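Local coordinates for acetyl xylan esterase (Metagenome, PDB 6XYC), which hydrolyses ester bonds on complex natural xylans, acting as both an acetyl xylan esterase and a feruloyl esterase, at residues I45-W50 with S121-S127; D163-F169 with P220-H226; P171-M177 with C236-L241. Where two conformers were deposited one is given. Residues are numbered along the deposited sequence.

Contact 1. Residues I45-W50 with S121-S127; sequences IYGSAW and SSGGHLS. With AES (4-(2-aminoethyl)benzenesulfonyl fluoride), chain B.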
loop_
_atom_site.group_PDB
_atom_site.type_symbol
_atom_site.label_atom_id
_atom_site.label_comp_id
_atom_site.label_asym_id
_atom_site.label_seq_id
_atom_site.Cartn_x
_atom_site.Cartn_y
_atom_site.Cartn_z
ATOM N N ILE A 45 -2.057 -1.001 4.827
ATOM C CA ILE A 45 -0.778 -1.700 4.945
ATOM C C ILE A 45 0.166 -0.875 5.811
ATOM O O ILE A 45 0.436 0.293 5.507
ATOM C CB ILE A 45 -0.124 -1.959 3.573
ATOM C CG1 ILE A 45 -1.131 -2.553 2.584
ATOM C CG2 ILE A 45 1.099 -2.878 3.742
ATOM C CD1 ILE A 45 -0.581 -2.631 1.170
ATOM N N TYR A 46 0.701 -1.495 6.857
ATOM C CA TYR A 46 1.614 -0.813 7.764
ATOM C C TYR A 46 2.924 -0.469 7.062
ATOM O O TYR A 46 3.288 -1.050 6.033
ATOM C CB TYR A 46 1.925 -1.693 8.976
ATOM C CG TYR A 46 2.411 -3.084 8.608
ATOM C CD1 TYR A 46 1.549 -4.174 8.663
ATOM C CD2 TYR A 46 3.721 -3.313 8.187
ATOM C CE1 TYR A 46 1.974 -5.443 8.318
ATOM C CE2 TYR A 46 4.158 -4.589 7.848
ATOM C CZ TYR A 46 3.274 -5.648 7.908
ATOM O OH TYR A 46 3.690 -6.915 7.571
ATOM N N GLY A 47 3.643 0.482 7.649
ATOM C CA GLY A 47 5.015 0.766 7.277
ATOM C C GLY A 47 5.991 0.129 8.248
ATOM O O GLY A 47 5.732 0.030 9.448
ATOM N N SER A 48 7.127 -0.306 7.710
ATOM C CA SER A 48 8.103 -1.045 8.504
ATOM C C SER A 48 9.439 -1.197 7.792
ATOM O O SER A 48 10.223 -2.086 8.138
ATOM C CB SER A 48 7.567 -2.437 8.831
ATOM O OG SER A 48 7.604 -3.267 7.674
ATOM N N ALA A 49 9.711 -0.342 6.802
ATOM C CA ALA A 49 10.883 -0.507 5.940
ATOM C C ALA A 49 10.931 -1.923 5.366
ATOM O O ALA A 49 12.005 -2.489 5.150
ATOM C CB ALA A 49 12.175 -0.175 6.689
ATOM N N TRP A 50 9.748 -2.508 5.143
ATOM C CA TRP A 50 9.542 -3.858 4.613
ATOM C C TRP A 50 9.976 -4.962 5.577
ATOM O O TRP A 50 9.933 -6.145 5.207
ATOM C CB TRP A 50 10.253 -4.058 3.266
ATOM C CG TRP A 50 9.781 -3.106 2.199
ATOM C CD1 TRP A 50 8.566 -3.111 1.578
ATOM C CD2 TRP A 50 10.515 -2.014 1.637
ATOM N NE1 TRP A 50 8.494 -2.083 0.670
ATOM C CE2 TRP A 50 9.679 -1.395 0.683
ATOM C CE3 TRP A 50 11.795 -1.493 1.849
ATOM C CZ2 TRP A 50 10.084 -0.288 -0.057
ATOM C CZ3 TRP A 50 12.194 -0.396 1.112
ATOM C CH2 TRP A 50 11.341 0.199 0.175
ATOM N N SER A 121 4.685 4.780 4.585
ATOM C CA SER A 121 6.054 4.407 4.267
ATOM C C SER A 121 6.013 3.159 3.389
ATOM O O SER A 121 5.431 3.181 2.295
ATOM C CB SER A 121 6.883 4.199 5.534
ATOM O OG SER A 121 8.261 4.339 5.234
ATOM N N SER A 122 6.647 2.063 3.825
ATOM C CA SER A 122 6.763 0.906 2.949
ATOM C C SER A 122 5.391 0.381 2.576
ATOM O O SER A 122 5.234 -0.210 1.507
ATOM C CB SER A 122 7.628 -0.191 3.587
ATOM O OG SER A 122 7.161 -0.597 4.851
ATOM N N GLY A 123 4.379 0.611 3.418
ATOM C CA GLY A 123 3.019 0.263 3.039
ATOM C C GLY A 123 2.448 1.188 1.982
ATOM O O GLY A 123 1.618 0.774 1.169
ATOM N N GLY A 124 2.870 2.453 1.985
ATOM C CA GLY A 124 2.525 3.344 0.891
ATOM C C GLY A 124 3.214 2.960 -0.400
ATOM O O GLY A 124 2.642 3.112 -1.484
ATOM N N HIS A 125 4.448 2.461 -0.301
ATOM C CA HIS A 125 5.149 1.918 -1.460
ATOM C C HIS A 125 4.383 0.748 -2.068
ATOM O O HIS A 125 4.175 0.692 -3.286
ATOM C CB HIS A 125 6.554 1.494 -1.034
ATOM C CG HIS A 125 7.215 0.526 -1.963
ATOM N ND1 HIS A 125 7.089 -0.841 -1.830
ATOM C CD2 HIS A 125 8.039 0.729 -3.017
ATOM C CE1 HIS A 125 7.795 -1.437 -2.775
ATOM N NE2 HIS A 125 8.378 -0.507 -3.511
ATOM N N LEU A 126 3.944 -0.195 -1.228
ATOM C CA LEU A 126 3.213 -1.349 -1.737
ATOM C C LEU A 126 1.858 -0.940 -2.303
ATOM O O LEU A 126 1.417 -1.481 -3.323
ATOM C CB LEU A 126 3.056 -2.387 -0.622
ATOM C CG LEU A 126 4.381 -3.009 -0.174
ATOM C CD1 LEU A 126 4.252 -3.825 1.083
ATOM C CD2 LEU A 126 4.973 -3.855 -1.318
ATOM N N SER A 127 1.190 0.020 -1.663
ATOM C CA SER A 127 -0.081 0.518 -2.178
ATOM C C SER A 127 0.104 1.163 -3.547
ATOM O O SER A 127 -0.643 0.880 -4.490
ATOM C CB SER A 127 -0.685 1.518 -1.187
ATOM O OG SER A 127 -1.050 0.871 0.017
HETATM C C3 AES B . 12.968 3.672 5.754
HETATM C C2 AES B . 11.675 3.747 6.176
HETATM C C1 AES B . 10.681 3.280 5.371
HETATM S S AES B . 9.065 3.368 5.994
HETATM O O1S AES B . 8.473 2.007 6.068
HETATM O O2S AES B . 9.121 3.709 7.413
HETATM C C6 AES B . 10.936 2.741 4.151
HETATM C C5 AES B . 12.245 2.666 3.721
HETATM C C4 AES B . 13.259 3.127 4.528
HETATM C C7 AES B . 14.748 3.063 4.050
HETATM C C8 AES B . 14.907 3.793 2.692
HETATM N N8 AES B . 16.302 4.006 2.492
HETATM O O HOH W 1 5.558 -2.651 5.469
#
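Ser121 is sulfonylated: its OG lies 1.5 Å from AES S, a covalent bond to the inhibitor. Its backbone is strained, with phi/psi of 49/-122°, and sits just before helix 122-131. This matches the nucleophile elbow of alpha/beta hydrolases and marks Ser121 as the probable nucleophile. AES O1S accepts hydrogen bonds from Ala49 N (2.8 Å) and Ser122 N (2.9 Å). Two backbone amides around one sulfonyl oxygen are consistent with an oxyanion hole.

Ser122 OG reaches into the turn of residues 48-50. Ser122 OG accepts a hydrogen bond from Ser48 N at 2.9 Å and a weak one from Trp50 N at 3.2 Å. Water 1 joins Ser122 OG (2.7 Å), Tyr46 O (2.8 Å) and Ser48 OG (3.1 Å). Ser122 CB lies over the Trp50 five-membered ring, a CH-pi contact. That ring and the His125 ring form an offset edge-to-face pair, Trp50 edge to His125 face, with centroids 4.8 Å apart and planes at 82°. At Gly123 a CB would clash with Ile45 O and Tyr46 O.

The loop follows strand 39-45 and crosses the start of helix 122-131. Ile45 and Leu126 also pack on Val94 of helix 89-103. Trp50 reaches Glu190 and Leu193 of helix 189-193.

Contact 2. Residues D163-F169 with P220-H226; sequences DAVVDWF and PDILIIH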
loop_
_atom_site.group_PDB
_atom_site.type_symbol
_atom_site.label_atom_id
_atom_site.label_comp_id
_atom_site.label_asym_id
_atom_site.label_seq_id
_atom_site.Cartn_x
_atom_site.Cartn_y
_atom_site.Cartn_z
ATOM N N ASP A 163 -8.887 0.292 -6.977
ATOM C CA ASP A 163 -9.644 1.360 -7.622
ATOM C C ASP A 163 -9.147 2.759 -7.282
ATOM O O ASP A 163 -9.477 3.708 -8.008
ATOM C CB ASP A 163 -11.126 1.268 -7.253
ATOM C CG ASP A 163 -11.774 0.004 -7.766
ATOM O OD1 ASP A 163 -12.248 -0.799 -6.941
ATOM O OD2 ASP A 163 -11.812 -0.189 -8.996
ATOM N N ALA A 164 -8.368 2.906 -6.212
ATOM C CA ALA A 164 -7.849 4.198 -5.784
ATOM C C ALA A 164 -6.749 3.941 -4.769
ATOM O O ALA A 164 -6.741 2.901 -4.098
ATOM C CB ALA A 164 -8.950 5.079 -5.181
ATOM N N VAL A 165 -5.821 4.884 -4.663
ATOM C CA VAL A 165 -4.642 4.719 -3.824
ATOM C C VAL A 165 -4.450 5.972 -2.988
ATOM O O VAL A 165 -4.585 7.091 -3.493
ATOM C CB VAL A 165 -3.377 4.445 -4.662
ATOM C CG1 VAL A 165 -2.146 4.352 -3.756
ATOM C CG2 VAL A 165 -3.540 3.186 -5.504
ATOM N N VAL A 166 -4.128 5.790 -1.711
ATOM C CA VAL A 166 -3.634 6.871 -0.859
ATOM C C VAL A 166 -2.256 6.465 -0.355
ATOM O O VAL A 166 -2.111 5.444 0.334
ATOM C CB VAL A 166 -4.581 7.178 0.308
ATOM C CG1 VAL A 166 -3.945 8.209 1.233
ATOM C CG2 VAL A 166 -5.909 7.688 -0.217
ATOM N N ASP A 167 -1.249 7.263 -0.703
ATOM C CA ASP A 167 0.154 6.967 -0.431
ATOM C C ASP A 167 0.631 7.929 0.650
ATOM O O ASP A 167 0.799 9.130 0.397
ATOM C CB ASP A 167 0.970 7.091 -1.715
ATOM C CG ASP A 167 2.447 7.268 -1.472
ATOM O OD1 ASP A 167 2.951 6.871 -0.403
ATOM O OD2 ASP A 167 3.120 7.809 -2.377
ATOM N N TRP A 168 0.829 7.406 1.862
ATOM C CA TRP A 168 1.364 8.198 2.967
ATOM C C TRP A 168 2.886 8.051 2.976
ATOM O O TRP A 168 3.409 7.002 3.357
ATOM C CB TRP A 168 0.795 7.761 4.314
ATOM C CG TRP A 168 -0.679 7.921 4.543
ATOM C CD1 TRP A 168 -1.652 7.030 4.210
ATOM C CD2 TRP A 168 -1.341 9.011 5.205
ATOM N NE1 TRP A 168 -2.882 7.500 4.610
ATOM C CE2 TRP A 168 -2.719 8.716 5.217
ATOM C CE3 TRP A 168 -0.904 10.213 5.782
ATOM C CZ2 TRP A 168 -3.665 9.579 5.774
ATOM C CZ3 TRP A 168 -1.848 11.069 6.331
ATOM C CH2 TRP A 168 -3.208 10.744 6.331
ATOM N N PHE A 169 3.586 9.110 2.575
ATOM C CA PHE A 169 5.052 9.219 2.605
ATOM C C PHE A 169 5.768 7.901 2.288
ATOM O O PHE A 169 6.639 7.443 3.028
ATOM C CB PHE A 169 5.554 9.804 3.949
ATOM C CG PHE A 169 4.890 9.229 5.203
ATOM C CD1 PHE A 169 3.828 9.890 5.814
ATOM C CD2 PHE A 169 5.367 8.066 5.803
ATOM C CE1 PHE A 169 3.228 9.383 6.960
ATOM C CE2 PHE A 169 4.762 7.556 6.949
ATOM C CZ PHE A 169 3.696 8.218 7.530
ATOM N N PRO A 220 -5.364 4.058 -11.654
ATOM C CA PRO A 220 -6.346 4.674 -10.750
ATOM C C PRO A 220 -5.793 5.956 -10.140
ATOM O O PRO A 220 -4.580 6.151 -10.030
ATOM C CB PRO A 220 -6.585 3.597 -9.680
ATOM C CG PRO A 220 -5.411 2.648 -9.797
ATOM C CD PRO A 220 -4.993 2.693 -11.241
ATOM N N ASP A 221 -6.705 6.843 -9.742
ATOM C CA ASP A 221 -6.304 8.096 -9.114
ATOM C C ASP A 221 -5.526 7.825 -7.831
ATOM O O ASP A 221 -5.768 6.839 -7.126
ATOM C CB ASP A 221 -7.527 8.952 -8.784
ATOM C CG ASP A 221 -8.238 9.459 -10.021
ATOM O OD1 ASP A 221 -7.884 9.032 -11.136
ATOM O OD2 ASP A 221 -9.158 10.285 -9.865
ATOM N N ILE A 222 -4.602 8.725 -7.506
ATOM C CA ILE A 222 -3.804 8.583 -6.296
ATOM C C ILE A 222 -3.827 9.880 -5.501
ATOM O O ILE A 222 -3.817 10.975 -6.076
ATOM C CB ILE A 222 -2.350 8.173 -6.619
ATOM C CG1 ILE A 222 -1.596 7.854 -5.329
ATOM C CG2 ILE A 222 -1.625 9.279 -7.383
ATOM C CD1 ILE A 222 -0.233 7.199 -5.548
ATOM N N LEU A 223 -3.871 9.748 -4.178
ATOM C CA LEU A 223 -3.632 10.848 -3.255
ATOM C C LEU A 223 -2.317 10.582 -2.537
ATOM O O LEU A 223 -2.119 9.498 -1.975
ATOM C CB LEU A 223 -4.775 10.985 -2.248
ATOM C CG LEU A 223 -4.593 12.028 -1.140
ATOM C CD1 LEU A 223 -4.653 13.439 -1.670
ATOM C CD2 LEU A 223 -5.653 11.816 -0.063
ATOM N N ILE A 224 -1.422 11.563 -2.568
ATOM C CA ILE A 224 -0.093 11.453 -1.975
ATOM C C ILE A 224 -0.000 12.465 -0.841
ATOM O O ILE A 224 -0.304 13.649 -1.036
ATOM C CB ILE A 224 1.015 11.703 -3.015
ATOM C CG1 ILE A 224 0.822 10.815 -4.246
ATOM C CG2 ILE A 224 2.387 11.482 -2.391
ATOM C CD1 ILE A 224 1.542 11.332 -5.469
ATOM N N ILE A 225 0.427 12.007 0.333
ATOM C CA ILE A 225 0.547 12.851 1.515
ATOM C C ILE A 225 1.945 12.659 2.090
ATOM O O ILE A 225 2.358 11.524 2.356
ATOM C CB ILE A 225 -0.526 12.512 2.566
ATOM C CG1 ILE A 225 -1.918 12.510 1.933
ATOM C CG2 ILE A 225 -0.472 13.505 3.711
ATOM C CD1 ILE A 225 -3.012 12.015 2.834
ATOM N N HIS A 226 2.668 13.764 2.291
ATOM C CA HIS A 226 4.052 13.682 2.740
ATOM C C HIS A 226 4.408 14.919 3.547
ATOM O O HIS A 226 4.122 16.046 3.126
ATOM C CB HIS A 226 5.000 13.526 1.546
ATOM C CG HIS A 226 6.270 12.806 1.869
ATOM N ND1 HIS A 226 6.717 11.727 1.137
ATOM C CD2 HIS A 226 7.195 13.015 2.837
ATOM C CE1 HIS A 226 7.858 11.295 1.648
ATOM N NE2 HIS A 226 8.170 12.058 2.680
HETATM O O HOH W 2 -9.489 6.033 -9.486
#
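Five backbone hydrogen bonds join these two parallel strands. Val165 N donates to Asp221 O (3.1 Å), and Leu223 N to Val165 O (2.8 Å). Asp167 N donates to Leu223 O (2.7 Å), and Ile225 N to Asp167 O (2.9 Å). Phe169 N closes the series on Ile225 O (2.7 Å). The strand axes approach to 4.6 Å at only 9°. Water 2 extends the pairing at the start of the segments, donating to Asp163 O (2.8 Å) and accepting from Asp221 N (2.9 Å).

The other edge of strand 164-168 is satisfied by backbone bonds of Ala164 and Val166 with Ile117, and of Trp168 with Gly119 and Ser121. Polar side chains also find partners outside the pair: Asp163 OD1 with Ile115 N, Asp221 OD2 with Gln282 NE2, and His226 through ND1 with Ser238 OG and NE2 with Val233 O.

Val165, Asp167, Ile222 and Ile224 point to one face of the sheet. Val166, Trp168, Leu223 and Ile225 point to the other. There Ile225 CD1 lies 3.7 Å from the centroid of the Trp168 six-membered ring, over its face. Phe169 CB makes a similar CH-pi contact with the His226 ring.

This is the core of an alpha/beta hydrolase sheet. Strand 164-168 also pairs with strand 114-120, and strand 222-227 with strand 252-257. Helix 236-248 covers the Asp167 and Ile224 face. Helix 269-284 covers the Val166 and Leu223 face.

Contact 3. Residues P171-M177 with C236-L241; sequences PVDMAHM and CQSVNL. With AES (4-(2-aminoethyl)benzenesulfonyl fluoride), chain B.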
loop_
_atom_site.group_PDB
_atom_site.type_symbol
_atom_site.label_atom_id
_atom_site.label_comp_id
_atom_site.label_asym_id
_atom_site.label_seq_id
_atom_site.Cartn_x
_atom_site.Cartn_y
_atom_site.Cartn_z
ATOM N N PRO A 171 8.330 5.420 0.140
ATOM C CA PRO A 171 9.529 5.403 -0.697
ATOM C C PRO A 171 9.207 4.746 -2.039
ATOM O O PRO A 171 8.936 3.540 -2.096
ATOM C CB PRO A 171 10.528 4.585 0.119
ATOM C CG PRO A 171 9.678 3.622 0.871
ATOM C CD PRO A 171 8.379 4.351 1.175
ATOM N N VAL A 172 9.242 5.528 -3.109
ATOM C CA VAL A 172 8.701 5.058 -4.382
ATOM C C VAL A 172 9.691 5.220 -5.531
ATOM O O VAL A 172 9.418 4.801 -6.662
ATOM C CB VAL A 172 7.397 5.805 -4.716
ATOM C CG1 VAL A 172 6.319 5.529 -3.684
ATOM C CG2 VAL A 172 7.653 7.324 -4.827
ATOM N N ASP A 173 10.849 5.831 -5.252
ATOM C CA ASP A 173 11.820 6.215 -6.269
ATOM C C ASP A 173 13.211 5.930 -5.689
ATOM O O ASP A 173 13.963 6.823 -5.303
ATOM C CB ASP A 173 11.644 7.688 -6.660
ATOM C CG ASP A 173 12.579 8.130 -7.767
ATOM O OD1 ASP A 173 13.103 7.276 -8.508
ATOM O OD2 ASP A 173 12.792 9.353 -7.904
ATOM N N MET A 174 13.564 4.646 -5.609
ATOM C CA MET A 174 14.778 4.263 -4.908
ATOM C C MET A 174 16.042 4.606 -5.684
ATOM O O MET A 174 17.136 4.555 -5.104
ATOM C CB MET A 174 14.747 2.767 -4.585
ATOM C CG MET A 174 14.291 2.468 -3.171
ATOM S SD MET A 174 12.659 3.123 -2.760
ATOM C CE MET A 174 11.593 1.971 -3.628
ATOM N N ALA A 175 15.925 4.986 -6.962
ATOM C CA ALA A 175 17.071 5.534 -7.682
ATOM C C ALA A 175 17.510 6.871 -7.098
ATOM O O ALA A 175 18.651 7.290 -7.319
ATOM C CB ALA A 175 16.734 5.699 -9.164
ATOM N N HIS A 176 16.638 7.538 -6.346
ATOM C CA HIS A 176 16.895 8.891 -5.870
ATOM C C HIS A 176 16.581 9.013 -4.388
ATOM O O HIS A 176 15.953 9.977 -3.946
ATOM C CB HIS A 176 16.075 9.909 -6.658
ATOM C CG HIS A 176 16.250 9.804 -8.140
ATOM N ND1 HIS A 176 15.189 9.665 -9.007
ATOM C CD2 HIS A 176 17.367 9.814 -8.907
ATOM C CE1 HIS A 176 15.643 9.591 -10.246
ATOM N NE2 HIS A 176 16.962 9.682 -10.214
ATOM N N MET A 177 17.033 8.044 -3.597
ATOM C CA MET A 177 16.769 8.029 -2.164
ATOM C C MET A 177 17.861 8.727 -1.367
ATOM O O MET A 177 17.560 9.478 -0.432
ATOM C CB MET A 177 16.617 6.586 -1.673
ATOM C CG MET A 177 16.089 6.478 -0.250
ATOM S SD MET A 177 14.461 7.238 -0.067
ATOM C CE MET A 177 13.428 5.999 -0.842
ATOM N N CYS A 236 11.103 14.629 -1.217
ATOM C CA CYS A 236 11.357 14.613 -2.653
ATOM C C CYS A 236 10.733 13.398 -3.325
ATOM O O CYS A 236 10.364 13.461 -4.505
ATOM C CB CYS A 236 12.864 14.641 -2.911
ATOM S SG CYS A 236 13.789 13.213 -2.249
ATOM N N GLN A 237 10.597 12.290 -2.593
ATOM C CA GLN A 237 10.017 11.083 -3.172
ATOM C C GLN A 237 8.596 11.331 -3.670
ATOM O O GLN A 237 8.228 10.910 -4.775
ATOM C CB GLN A 237 10.045 9.956 -2.139
ATOM C CG GLN A 237 11.438 9.422 -1.854
ATOM C CD GLN A 237 11.923 8.472 -2.922
ATOM O OE1 GLN A 237 11.278 7.463 -3.202
ATOM N NE2 GLN A 237 13.062 8.781 -3.520
ATOM N N SER A 238 7.780 12.020 -2.869
ATOM C CA SER A 238 6.404 12.295 -3.270
ATOM C C SER A 238 6.315 13.428 -4.288
ATOM O O SER A 238 5.439 13.399 -5.163
ATOM C CB SER A 238 5.559 12.619 -2.039
ATOM O OG SER A 238 5.393 11.465 -1.226
ATOM N N VAL A 239 7.190 14.433 -4.189
ATOM C CA VAL A 239 7.286 15.435 -5.249
ATOM C C VAL A 239 7.527 14.743 -6.585
ATOM O O VAL A 239 6.854 15.016 -7.585
ATOM C CB VAL A 239 8.402 16.446 -4.932
ATOM C CG1 VAL A 239 8.653 17.336 -6.129
ATOM C CG2 VAL A 239 8.048 17.270 -3.700
ATOM N N ASN A 240 8.484 13.812 -6.605
ATOM C CA ASN A 240 8.820 13.113 -7.838
ATOM C C ASN A 240 7.646 12.282 -8.342
ATOM O O ASN A 240 7.364 12.261 -9.546
ATOM C CB ASN A 240 10.049 12.233 -7.614
ATOM C CG ASN A 240 11.309 13.041 -7.360
ATOM O OD1 ASN A 240 11.327 14.259 -7.539
ATOM N ND2 ASN A 240 12.371 12.363 -6.939
ATOM N N LEU A 241 6.947 11.587 -7.441
ATOM C CA LEU A 241 5.814 10.777 -7.869
ATOM C C LEU A 241 4.725 11.640 -8.495
ATOM O O LEU A 241 4.158 11.275 -9.531
ATOM C CB LEU A 241 5.252 9.984 -6.687
ATOM C CG LEU A 241 4.205 8.919 -7.024
ATOM C CD1 LEU A 241 4.758 7.911 -8.030
ATOM C CD2 LEU A 241 3.736 8.202 -5.768
HETATM C C3 AES B . 12.968 3.672 5.754
HETATM C C2 AES B . 11.675 3.747 6.176
HETATM C C1 AES B . 10.681 3.280 5.371
HETATM S S AES B . 9.065 3.368 5.994
HETATM O O1S AES B . 8.473 2.007 6.068
HETATM O O2S AES B . 9.121 3.709 7.413
HETATM C C6 AES B . 10.936 2.741 4.151
HETATM C C5 AES B . 12.245 2.666 3.721
HETATM C C4 AES B . 13.259 3.127 4.528
HETATM C C7 AES B . 14.748 3.063 4.050
HETATM C C8 AES B . 14.907 3.793 2.692
HETATM N N8 AES B . 16.302 4.006 2.492
#
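Residues 171-177 form an irregular loop, while 236-241 is the first part of helix 236-248. The two backbones come nearest at Asp173 and Gln237, whose CA atoms are 6.0 Å apart. Within the loop, His176 N donates to Asp173 O at 3.0 Å, which closes a tight turn. In the helix, Asn240 N bonds to Cys236 O and Leu241 N to Gln237 O.

Gln237 fills the gap with its amide. Gln237 OE1 accepts from Val172 N at 2.8 Å and from Asp173 N at 2.7 Å. Gln237 NE2 donates to Asp173 O at 2.8 Å and, weakly, to His176 O at 3.2 Å. Asp173 OD2 takes two donors, His176 ND1 at 2.7 Å and Asn240 ND2 at 3.2 Å. Val172 CG2 packs on Leu241 CB at 4.0 Å. Cys236 adds a covalent tie nearby, through its disulfide to Cys180.

Pro171 and Met177 line the inhibitor pocket. Pro171 CG is 3.6 Å from AES C6, and Met177 CG is 3.7 Å from AES N8.

One buried glutamine thus serves both donors and acceptors of a loop that lacks regular secondary structure. The polar bonds hold loop residues next to Pro171 and Met177 to the helix, with few apolar contacts between the two segments. This is consistent with a well-defined pocket wall.

Overall arrangement
The three contacts lie 12 to 14 Å apart, centre to centre, within one alpha/beta hydrolase fold. Contact 1 closes before the others open. Contacts 2 and 3 cross along the chain, their segments alternating. Contact 2 is in the central sheet. Contact 1 lies at the C-terminal ends of strands 39-45 and 114-120. Contact 3 joins the loop after strand 164-168 to the helix that packs on one face of the sheet. Ser121 N is 2.8 Å from Trp168 O, a probable hydrogen bond between contacts 1 and 2. Another, from His226 to Ser238, joins contacts 2 and 3. Contacts 1 and 3 both touch AES and meet at Pro171. Loops leaving the strand ends thus bring the probable nucleophile and part of the pocket wall together.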